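Local coordinates for protein 2-hydroxyisobutyryl-CoA synthetase (Aquincola tertiaricarbonis, PDB 6HDY) that belongs to the AMP-binding enzymes of the ANL superfamily, built from a large N-terminal part and a smaller C-terminal domain, at residues A[154-159]-A[186-191]; A[158-163]-A[246-251]; A[180-185]-A[190-195]. One frame throughout, in Å; residues are numbered along the deposited sequence.

Contact 1: A[154-159]-A[186-191]; sequences IMWGMG and ERLRAK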
loop_
_atom_site.group_PDB
_atom_site.type_symbol
_atom_site.label_atom_id
_atom_site.label_comp_id
_atom_site.label_asym_id
_atom_site.label_seq_id
_atom_site.Cartn_x
_atom_site.Cartn_y
_atom_site.Cartn_z
ATOM N N ILE A 154 16.116 -4.899 -14.435
ATOM C CA ILE A 154 16.654 -5.905 -13.522
ATOM C C ILE A 154 15.636 -7.060 -13.330
ATOM O O ILE A 154 16.050 -8.200 -13.199
ATOM C CB ILE A 154 17.064 -5.197 -12.194
ATOM C CG1 ILE A 154 18.208 -4.192 -12.440
ATOM C CG2 ILE A 154 17.453 -6.200 -11.128
ATOM C CD1 ILE A 154 18.303 -3.074 -11.423
ATOM N N MET A 155 14.318 -6.765 -13.316
ATOM C CA MET A 155 13.282 -7.805 -13.182
ATOM C C MET A 155 13.253 -8.685 -14.458
ATOM O O MET A 155 13.024 -9.889 -14.378
ATOM C CB MET A 155 11.908 -7.170 -12.895
ATOM C CG MET A 155 11.705 -6.806 -11.428
ATOM S SD MET A 155 10.223 -5.784 -11.152
ATOM C CE MET A 155 8.957 -6.897 -11.698
ATOM N N TRP A 156 13.523 -8.072 -15.625
ATOM C CA TRP A 156 13.649 -8.762 -16.905
ATOM C C TRP A 156 14.854 -9.724 -16.783
ATOM O O TRP A 156 14.770 -10.873 -17.230
ATOM C CB TRP A 156 13.842 -7.751 -18.053
ATOM C CG TRP A 156 14.063 -8.398 -19.389
ATOM C CD1 TRP A 156 15.194 -9.013 -19.825
ATOM C CD2 TRP A 156 13.118 -8.494 -20.459
ATOM N NE1 TRP A 156 14.995 -9.544 -21.073
ATOM C CE2 TRP A 156 13.736 -9.227 -21.499
ATOM C CE3 TRP A 156 11.799 -8.043 -20.639
ATOM C CZ2 TRP A 156 13.098 -9.491 -22.714
ATOM C CZ3 TRP A 156 11.160 -8.319 -21.838
ATOM C CH2 TRP A 156 11.804 -9.046 -22.856
ATOM N N GLY A 157 15.913 -9.268 -16.111
ATOM C CA GLY A 157 17.108 -10.068 -15.835
ATOM C C GLY A 157 16.845 -11.320 -15.013
ATOM O O GLY A 157 17.626 -12.283 -15.070
ATOM N N MET A 158 15.742 -11.311 -14.232
ATOM C CA MET A 158 15.294 -12.431 -13.408
ATOM C C MET A 158 14.353 -13.356 -14.201
ATOM O O MET A 158 13.837 -14.344 -13.657
ATOM C CB MET A 158 14.602 -11.931 -12.142
ATOM C CG MET A 158 15.447 -10.989 -11.308
ATOM S SD MET A 158 14.523 -10.408 -9.859
ATOM C CE MET A 158 15.881 -9.649 -8.873
ATOM N N GLY A 159 14.166 -13.046 -15.486
ATOM C CA GLY A 159 13.283 -13.802 -16.365
ATOM C C GLY A 159 11.814 -13.431 -16.262
ATOM O O GLY A 159 10.968 -14.157 -16.796
ATOM N N GLU A 186 5.047 -2.381 -13.179
ATOM C CA GLU A 186 4.270 -1.457 -14.024
ATOM C C GLU A 186 5.028 -1.149 -15.326
ATOM O O GLU A 186 4.456 -1.296 -16.418
ATOM C CB GLU A 186 3.967 -0.142 -13.267
ATOM C CG GLU A 186 2.912 -0.256 -12.152
ATOM C CD GLU A 186 2.682 0.967 -11.270
ATOM O OE1 GLU A 186 3.493 1.914 -11.310
ATOM O OE2 GLU A 186 1.678 0.982 -10.530
ATOM N N ARG A 187 6.310 -0.730 -15.218
ATOM C CA ARG A 187 7.143 -0.397 -16.383
ATOM C C ARG A 187 7.459 -1.649 -17.253
ATOM O O ARG A 187 7.526 -1.555 -18.488
ATOM C CB ARG A 187 8.436 0.330 -15.942
ATOM C CG ARG A 187 9.394 0.728 -17.087
ATOM C CD ARG A 187 8.725 1.565 -18.184
ATOM N NE ARG A 187 9.623 1.785 -19.323
ATOM C CZ ARG A 187 9.734 0.982 -20.379
ATOM N NH1 ARG A 187 10.593 1.263 -21.343
ATOM N NH2 ARG A 187 9.001 -0.120 -20.466
ATOM N N LEU A 188 7.582 -2.819 -16.608
ATOM C CA LEU A 188 7.842 -4.086 -17.311
ATOM C C LEU A 188 6.621 -4.537 -18.147
ATOM O O LEU A 188 6.729 -5.467 -18.949
ATOM C CB LEU A 188 8.228 -5.175 -16.274
ATOM C CG LEU A 188 8.649 -6.579 -16.785
ATOM C CD1 LEU A 188 9.716 -6.496 -17.912
ATOM C CD2 LEU A 188 9.103 -7.437 -15.627
ATOM N N ARG A 189 5.459 -3.867 -17.950
ATOM C CA ARG A 189 4.183 -4.199 -18.574
ATOM C C ARG A 189 3.714 -5.573 -18.058
ATOM O O ARG A 189 3.059 -6.338 -18.763
ATOM C CB ARG A 189 4.187 -4.082 -20.128
ATOM C CG ARG A 189 4.845 -2.813 -20.689
ATOM C CD ARG A 189 4.002 -1.564 -20.531
ATOM N NE ARG A 189 4.785 -0.334 -20.699
ATOM C CZ ARG A 189 4.875 0.637 -19.788
ATOM N NH1 ARG A 189 5.593 1.724 -20.037
ATOM N NH2 ARG A 189 4.218 0.541 -18.632
ATOM N N ALA A 190 4.058 -5.878 -16.801
ATOM C CA ALA A 190 3.603 -7.104 -16.158
ATOM C C ALA A 190 2.197 -6.774 -15.630
ATOM O O ALA A 190 1.806 -5.613 -15.659
ATOM C CB ALA A 190 4.544 -7.456 -14.994
ATOM N N LYS A 191 1.426 -7.767 -15.189
ATOM C CA LYS A 191 0.139 -7.502 -14.540
ATOM C C LYS A 191 0.518 -7.257 -13.055
ATOM O O LYS A 191 0.779 -8.215 -12.317
ATOM C CB LYS A 191 -0.808 -8.708 -14.660
ATOM C CG LYS A 191 -1.328 -8.973 -16.049
ATOM C CD LYS A 191 -2.006 -10.331 -16.073
ATOM C CE LYS A 191 -2.526 -10.699 -17.436
ATOM N NZ LYS A 191 -1.461 -10.693 -18.479
#
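Leu188 packs against Met155 and Trp156 in a buried, wholly apolar helix-end contact, joining the last turn of helix 141-157 to the residues that leave helix 176-187. Leucine suits the place because its fork offers a methyl to each partner. With CG anti to the backbone N (chi1 -176°), the fork is carried across toward the other helix. Its CD1 meets CE3 of Trp156 at 3.8 Å, arriving at the edge of the indole and in the ring plane, so the benzo rim rather than a face is used. The other methyl, CD2, lies 3.9 Å from CB of Met155. The methionine chain bends at its last torsion (chi3 62°), which swings CE back until it too touches Leu188 CD2, at 4.0 Å; the long, unbranched chain is flexible enough to make this hook.

Both helices finish in Schellman motifs. Gly159 takes up the positive phi after the first, a conformation glycine adopts at little cost, and Arg189 does so after the second. The indole keeps its polar edge busy away from the leucine: NE1 is hydrogen-bonded to Ser31 O, while Arg161 makes a cation-pi contact with the ring. Met155 also touches Phe248 of the central sheet.

Since only carbon atoms meet here, cohesion comes from dispersion and the exclusion of water. Such a contact depends on shape, and the bonded indole nitrogen helps fix how the tryptophan presents its rim to the leucine.

Contact 2: A[158-163]-A[246-251]; sequences MGIRPG and CLFFSG. With 8LQ ([[(2~{R},3~{S},4~{R},5~{R})-5-(6-aminopurin-9-yl)-3,4-bis(oxidanyl)oxolan-2-yl]methoxy-oxidanyl-phosphoryl] (3~{S})-3-oxidanylbutanoate), chain C; 3HL ((3S)-3-hydroxybutanoic acid), chain B.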
loop_
_atom_site.group_PDB
_atom_site.type_symbol
_atom_site.label_atom_id
_atom_site.label_comp_id
_atom_site.label_asym_id
_atom_site.label_seq_id
_atom_site.Cartn_x
_atom_site.Cartn_y
_atom_site.Cartn_z
ATOM N N MET A 158 15.742 -11.311 -14.232
ATOM C CA MET A 158 15.294 -12.431 -13.408
ATOM C C MET A 158 14.353 -13.356 -14.201
ATOM O O MET A 158 13.837 -14.344 -13.657
ATOM C CB MET A 158 14.602 -11.931 -12.142
ATOM C CG MET A 158 15.447 -10.989 -11.308
ATOM S SD MET A 158 14.523 -10.408 -9.859
ATOM C CE MET A 158 15.881 -9.649 -8.873
ATOM N N GLY A 159 14.166 -13.046 -15.486
ATOM C CA GLY A 159 13.283 -13.802 -16.365
ATOM C C GLY A 159 11.814 -13.431 -16.262
ATOM O O GLY A 159 10.968 -14.157 -16.796
ATOM N N ILE A 160 11.488 -12.313 -15.552
ATOM C CA ILE A 160 10.121 -11.794 -15.416
ATOM C C ILE A 160 9.787 -11.059 -16.723
ATOM O O ILE A 160 10.632 -10.350 -17.276
ATOM C CB ILE A 160 9.879 -10.924 -14.125
ATOM C CG1 ILE A 160 10.525 -11.562 -12.861
ATOM C CG2 ILE A 160 8.375 -10.678 -13.897
ATOM C CD1 ILE A 160 10.592 -10.633 -11.616
ATOM N N ARG A 161 8.583 -11.280 -17.257
ATOM C CA ARG A 161 8.218 -10.751 -18.572
ATOM C C ARG A 161 6.932 -9.960 -18.650
ATOM O O ARG A 161 6.049 -10.177 -17.820
ATOM C CB ARG A 161 8.129 -11.938 -19.564
ATOM C CG ARG A 161 9.461 -12.644 -19.853
ATOM C CD ARG A 161 10.419 -11.773 -20.653
ATOM N NE ARG A 161 11.691 -12.462 -20.935
ATOM C CZ ARG A 161 12.785 -12.363 -20.194
ATOM N NH1 ARG A 161 12.781 -11.637 -19.077
ATOM N NH2 ARG A 161 13.883 -13.013 -20.541
ATOM N N PRO A 162 6.729 -9.141 -19.724
ATOM C CA PRO A 162 5.428 -8.478 -19.902
ATOM C C PRO A 162 4.285 -9.501 -19.878
ATOM O O PRO A 162 4.426 -10.610 -20.414
ATOM C CB PRO A 162 5.542 -7.843 -21.295
ATOM C CG PRO A 162 6.988 -7.605 -21.473
ATOM C CD PRO A 162 7.657 -8.779 -20.817
ATOM N N GLY A 163 3.206 -9.148 -19.187
ATOM C CA GLY A 163 2.037 -10.005 -19.067
ATOM C C GLY A 163 2.088 -10.959 -17.904
ATOM O O GLY A 163 1.066 -11.550 -17.564
ATOM N N CYS A 246 9.241 -17.746 -9.919
ATOM C CA CYS A 246 10.221 -17.123 -9.053
ATOM C C CYS A 246 9.610 -16.276 -7.961
ATOM O O CYS A 246 8.441 -15.889 -8.014
ATOM C CB CYS A 246 11.262 -16.340 -9.852
ATOM S SG CYS A 246 10.802 -14.627 -10.206
ATOM N N LEU A 247 10.444 -16.030 -6.947
ATOM C CA LEU A 247 10.209 -15.181 -5.794
ATOM C C LEU A 247 11.485 -14.346 -5.709
ATOM O O LEU A 247 12.573 -14.902 -5.829
ATOM C CB LEU A 247 10.019 -16.009 -4.505
ATOM C CG LEU A 247 8.846 -16.990 -4.484
ATOM C CD1 LEU A 247 9.328 -18.404 -4.830
ATOM C CD2 LEU A 247 8.163 -16.996 -3.111
ATOM N N PHE A 248 11.357 -13.025 -5.591
ATOM C CA PHE A 248 12.516 -12.136 -5.512
ATOM C C PHE A 248 12.384 -11.274 -4.287
ATOM O O PHE A 248 11.309 -10.771 -4.012
ATOM C CB PHE A 248 12.782 -11.368 -6.813
ATOM C CG PHE A 248 11.825 -10.262 -7.208
ATOM C CD1 PHE A 248 10.582 -10.561 -7.760
ATOM C CD2 PHE A 248 12.229 -8.925 -7.175
ATOM C CE1 PHE A 248 9.726 -9.535 -8.184
ATOM C CE2 PHE A 248 11.375 -7.904 -7.604
ATOM C CZ PHE A 248 10.121 -8.215 -8.077
ATOM N N PHE A 249 13.429 -11.221 -3.487
ATOM C CA PHE A 249 13.364 -10.602 -2.167
ATOM C C PHE A 249 14.413 -9.552 -1.915
ATOM O O PHE A 249 15.548 -9.640 -2.409
ATOM C CB PHE A 249 13.531 -11.702 -1.058
ATOM C CG PHE A 249 12.701 -12.972 -1.152
ATOM C CD1 PHE A 249 11.309 -12.926 -1.072
ATOM C CD2 PHE A 249 13.317 -14.225 -1.247
ATOM C CE1 PHE A 249 10.552 -14.100 -1.132
ATOM C CE2 PHE A 249 12.553 -15.398 -1.310
ATOM C CZ PHE A 249 11.182 -15.331 -1.232
ATOM N N SER A 250 14.048 -8.624 -1.033
ATOM C CA SER A 250 14.918 -7.579 -0.503
ATOM C C SER A 250 14.470 -7.261 0.922
ATOM O O SER A 250 13.390 -7.696 1.344
ATOM C CB SER A 250 14.879 -6.339 -1.394
ATOM O OG SER A 250 13.713 -5.585 -1.139
ATOM N N GLY A 251 15.309 -6.548 1.665
ATOM C CA GLY A 251 14.947 -6.099 2.999
ATOM C C GLY A 251 15.789 -6.625 4.130
ATOM O O GLY A 251 15.896 -5.966 5.162
HETATM N N9 8LQ C . 19.045 -5.447 3.459
HETATM C C8 8LQ C . 18.237 -5.024 2.474
HETATM N N7 8LQ C . 18.278 -5.906 1.481
HETATM C C5 8LQ C . 19.137 -6.877 1.834
HETATM C C6 8LQ C . 19.523 -8.033 1.250
HETATM N N6 8LQ C . 19.047 -8.319 0.048
HETATM N N1 8LQ C . 20.398 -8.869 1.839
HETATM C C2 8LQ C . 20.908 -8.580 3.107
HETATM N N3 8LQ C . 20.443 -7.426 3.721
HETATM C C4 8LQ C . 19.603 -6.590 3.067
HETATM C CAA 8LQ C . 13.956 -0.891 0.258
HETATM C CAZ 8LQ C . 14.659 -2.266 0.112
HETATM O OAE 8LQ C . 13.774 -3.303 0.526
HETATM C CAL 8LQ C . 15.950 -2.361 0.948
HETATM C CAS 8LQ C . 15.666 -2.052 2.424
HETATM O OAC 8LQ C . 15.158 -2.908 3.143
HETATM O OAQ 8LQ C . 15.942 -0.757 2.820
HETATM P PBC 8LQ C . 15.998 -0.309 4.355
HETATM O OAH 8LQ C . 14.515 -0.514 4.884
HETATM O OAD 8LQ C . 16.488 1.068 4.546
HETATM O "O5'" 8LQ C . 16.996 -1.334 5.025
HETATM C "C5'" 8LQ C . 18.281 -1.464 4.419
HETATM C "C4'" 8LQ C . 19.084 -2.502 5.160
HETATM O "O4'" 8LQ C . 18.386 -3.775 5.110
HETATM C "C3'" 8LQ C . 20.329 -2.705 4.407
HETATM O "O3'" 8LQ C . 21.330 -1.729 4.814
HETATM C "C2'" 8LQ C . 20.691 -4.131 4.826
HETATM O "O2'" 8LQ C . 21.218 -4.174 6.211
HETATM C "C1'" 8LQ C . 19.336 -4.799 4.780
HETATM C CA 3HL B . 15.243 -2.058 1.551
HETATM C CB 3HL B . 14.709 -0.688 1.076
HETATM O OG1 3HL B . 14.710 -0.539 -0.340
HETATM C CG2 3HL B . 13.300 -0.453 1.530
HETATM C C 3HL B . 15.579 -2.894 0.340
HETATM O OA 3HL B . 14.676 -3.266 -0.395
HETATM O OB 3HL B . 16.902 -3.002 0.054
#
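Phe248 and Met158 give up the most surface in this contact, with Ile160 close behind. The sulfur of Met158 sits 3.6 Å from CB of Phe248 and 4.3 Å from the centroid of its ring, 37° off the ring normal, an oblique Met-aromatic contact. Beyond CG the methionine chain is extended (chi3 167°), and it runs across the phenylalanine at about a right angle, so that CE also comes near CB and CD2. A polarisable thioether is well matched to an aromatic neighbour in a buried place.

Ile160 approaches from the same side of the ring plane, over toward the CD1-CE1 bond: its CD1 is 3.7 Å from Phe248 CE1. Its CG1 lies 4.1 Å from the sulfur of Cys246, a small residue that leaves room for the branched chain. The phenylalanine CG stands between the backbone N and the carbonyl carbon (chi1 71°), which lifts the ring toward the loop. Arg161 steadies this loop by giving an NH1 hydrogen bond to Ile160 O, the oxygen lying near the guanidinium plane; NH1 also bonds to Trp156 O.

Cys246 and Phe248 face the loop, whereas Leu247 and Phe249 point to the opposite side of the strand. At the strand's end the chain enters the ligand pocket. Ser250 OG lies 2.6 Å from OA of (3S)-3-hydroxybutanoic acid and 2.8 Å from OAE of 8LQ, two overlapping ligand models, and is also bonded to Tyr219, whose ring meets Phe248. A hydrophobic layer on one face of a parallel strand whose C-terminal end opens into the pocket is characteristic of the alpha/beta core of AMP-binding enzymes.

Contact 3: A[180-185]-A[190-195]; sequences GALAGA and AKAFPF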
loop_
_atom_site.group_PDB
_atom_site.type_symbol
_atom_site.label_atom_id
_atom_site.label_comp_id
_atom_site.label_asym_id
_atom_site.label_seq_id
_atom_site.Cartn_x
_atom_site.Cartn_y
_atom_site.Cartn_z
ATOM N N GLY A 180 8.987 0.185 -4.977
ATOM C CA GLY A 180 10.024 -0.084 -5.971
ATOM C C GLY A 180 9.754 -1.299 -6.831
ATOM O O GLY A 180 9.979 -1.252 -8.038
ATOM N N ALA A 181 9.243 -2.385 -6.234
ATOM C CA ALA A 181 8.907 -3.588 -7.002
ATOM C C ALA A 181 7.667 -3.344 -7.861
ATOM O O ALA A 181 7.593 -3.827 -9.002
ATOM C CB ALA A 181 8.692 -4.781 -6.077
ATOM N N LEU A 182 6.697 -2.592 -7.314
ATOM C CA LEU A 182 5.492 -2.234 -8.051
ATOM C C LEU A 182 5.823 -1.382 -9.312
ATOM O O LEU A 182 5.285 -1.656 -10.393
ATOM C CB LEU A 182 4.516 -1.488 -7.125
ATOM C CG LEU A 182 3.332 -0.783 -7.785
ATOM C CD1 LEU A 182 2.375 -1.787 -8.422
ATOM C CD2 LEU A 182 2.631 0.102 -6.809
ATOM N N ALA A 183 6.687 -0.341 -9.153
ATOM C CA ALA A 183 7.083 0.567 -10.242
ATOM C C ALA A 183 7.779 -0.191 -11.371
ATOM O O ALA A 183 7.577 0.138 -12.531
ATOM C CB ALA A 183 7.960 1.703 -9.725
ATOM N N GLY A 184 8.577 -1.197 -11.020
ATOM C CA GLY A 184 9.284 -2.057 -11.965
ATOM C C GLY A 184 8.320 -2.949 -12.707
ATOM O O GLY A 184 8.408 -3.071 -13.928
ATOM N N ALA A 185 7.361 -3.549 -11.981
ATOM C CA ALA A 185 6.311 -4.396 -12.564
ATOM C C ALA A 185 5.452 -3.604 -13.556
ATOM O O ALA A 185 5.205 -4.077 -14.665
ATOM C CB ALA A 185 5.448 -4.999 -11.456
ATOM N N ALA A 190 4.058 -5.878 -16.801
ATOM C CA ALA A 190 3.603 -7.104 -16.158
ATOM C C ALA A 190 2.197 -6.774 -15.630
ATOM O O ALA A 190 1.806 -5.613 -15.659
ATOM C CB ALA A 190 4.544 -7.456 -14.994
ATOM N N LYS A 191 1.426 -7.767 -15.189
ATOM C CA LYS A 191 0.139 -7.502 -14.540
ATOM C C LYS A 191 0.518 -7.257 -13.055
ATOM O O LYS A 191 0.779 -8.215 -12.317
ATOM C CB LYS A 191 -0.808 -8.708 -14.660
ATOM C CG LYS A 191 -1.328 -8.973 -16.049
ATOM C CD LYS A 191 -2.006 -10.331 -16.073
ATOM C CE LYS A 191 -2.526 -10.699 -17.436
ATOM N NZ LYS A 191 -1.461 -10.693 -18.479
ATOM N N ALA A 192 0.671 -5.978 -12.654
ATOM C CA ALA A 192 1.093 -5.674 -11.267
ATOM C C ALA A 192 -0.025 -6.023 -10.298
ATOM O O ALA A 192 -1.152 -5.578 -10.484
ATOM C CB ALA A 192 1.496 -4.206 -11.129
ATOM N N PHE A 193 0.269 -6.898 -9.318
ATOM C CA PHE A 193 -0.696 -7.331 -8.309
ATOM C C PHE A 193 -0.228 -6.828 -6.905
ATOM O O PHE A 193 0.390 -7.588 -6.132
ATOM C CB PHE A 193 -0.891 -8.872 -8.381
ATOM C CG PHE A 193 -1.778 -9.481 -7.322
ATOM C CD1 PHE A 193 -2.881 -8.787 -6.826
ATOM C CD2 PHE A 193 -1.549 -10.777 -6.863
ATOM C CE1 PHE A 193 -3.703 -9.351 -5.841
ATOM C CE2 PHE A 193 -2.391 -11.358 -5.902
ATOM C CZ PHE A 193 -3.460 -10.642 -5.390
ATOM N N PRO A 194 -0.489 -5.537 -6.569
ATOM C CA PRO A 194 -0.019 -5.017 -5.273
ATOM C C PRO A 194 -0.917 -5.398 -4.097
ATOM O O PRO A 194 -1.691 -4.587 -3.585
ATOM C CB PRO A 194 0.076 -3.514 -5.528
ATOM C CG PRO A 194 -1.004 -3.230 -6.520
ATOM C CD PRO A 194 -1.207 -4.486 -7.331
ATOM N N PHE A 195 -0.795 -6.664 -3.649
ATOM C CA PHE A 195 -1.589 -7.126 -2.509
ATOM C C PHE A 195 -1.090 -6.470 -1.221
ATOM O O PHE A 195 -1.883 -6.159 -0.361
ATOM C CB PHE A 195 -1.593 -8.675 -2.402
ATOM C CG PHE A 195 -2.518 -9.210 -1.333
ATOM C CD1 PHE A 195 -2.075 -9.377 -0.022
ATOM C CD2 PHE A 195 -3.824 -9.582 -1.641
ATOM C CE1 PHE A 195 -2.930 -9.878 0.973
ATOM C CE2 PHE A 195 -4.690 -10.053 -0.641
ATOM C CZ PHE A 195 -4.234 -10.201 0.662
#
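Leu182 leans from helix 176-187 onto Ala192 and Pro194, and its chain can be followed outward. CB leaves the helix at a tangent to strand 191-193 and serves, with CG, as a spacer. CG stands anti to the backbone N (chi1 168°), a setting that brings one branch down to the strand. That branch, CD1, makes the contact: it lies 3.7 Å from Ala192 CB and 4.1 Å from both CB and CG of Pro194, touching the flank of the pyrrolidine ring. Phe172 of the same chain and Trp179 of the second subunit also pack on this leucine.

Helix 176-187 is the crossover of a beta-alpha-beta unit that leads from strand 165-168 to strand 191-193, an outermost strand of the chain's parallel sheet. The backbone of Ala192 makes hydrogen bonds with the second subunit.

One turn along the helix, the two backbones draw together and the small methyl of Ala185 fits the narrow gap: its CB is 4.0 Å from Ala192 CB. Closer still to the connecting turn, Ala190 N donates to Ala185 O over 3.0 Å with an N-H...O angle of 156°, a bond of the Schellman motif that ends the helix. Pro194 is the centre of an inverse gamma turn, in which Phe195 N bonds to Phe193 O; the ring of proline already holds phi near the value that turn needs.

In the fold
Starting from the N terminus, helix 141-157 and the loop after it supply the first segments of contacts 1 and 2, which share Met158 and Gly159. Contact 1 closes the shorter loop, returning at the end of helix 176-187. Contact 2 closes a much longer one, at strand 246-249, and contact 3 is nested inside it. Contacts 1 and 3 cross instead: 180-185 lies within the loop of contact 1, while 190-195 runs past its end, with Ala190 and Lys191 common to both. Together they tie two helices to the parallel sheet. The Lys191 NZ to Gly163 O approach, at 2.8 Å, is a probable hydrogen bond linking the loop to the edge strand.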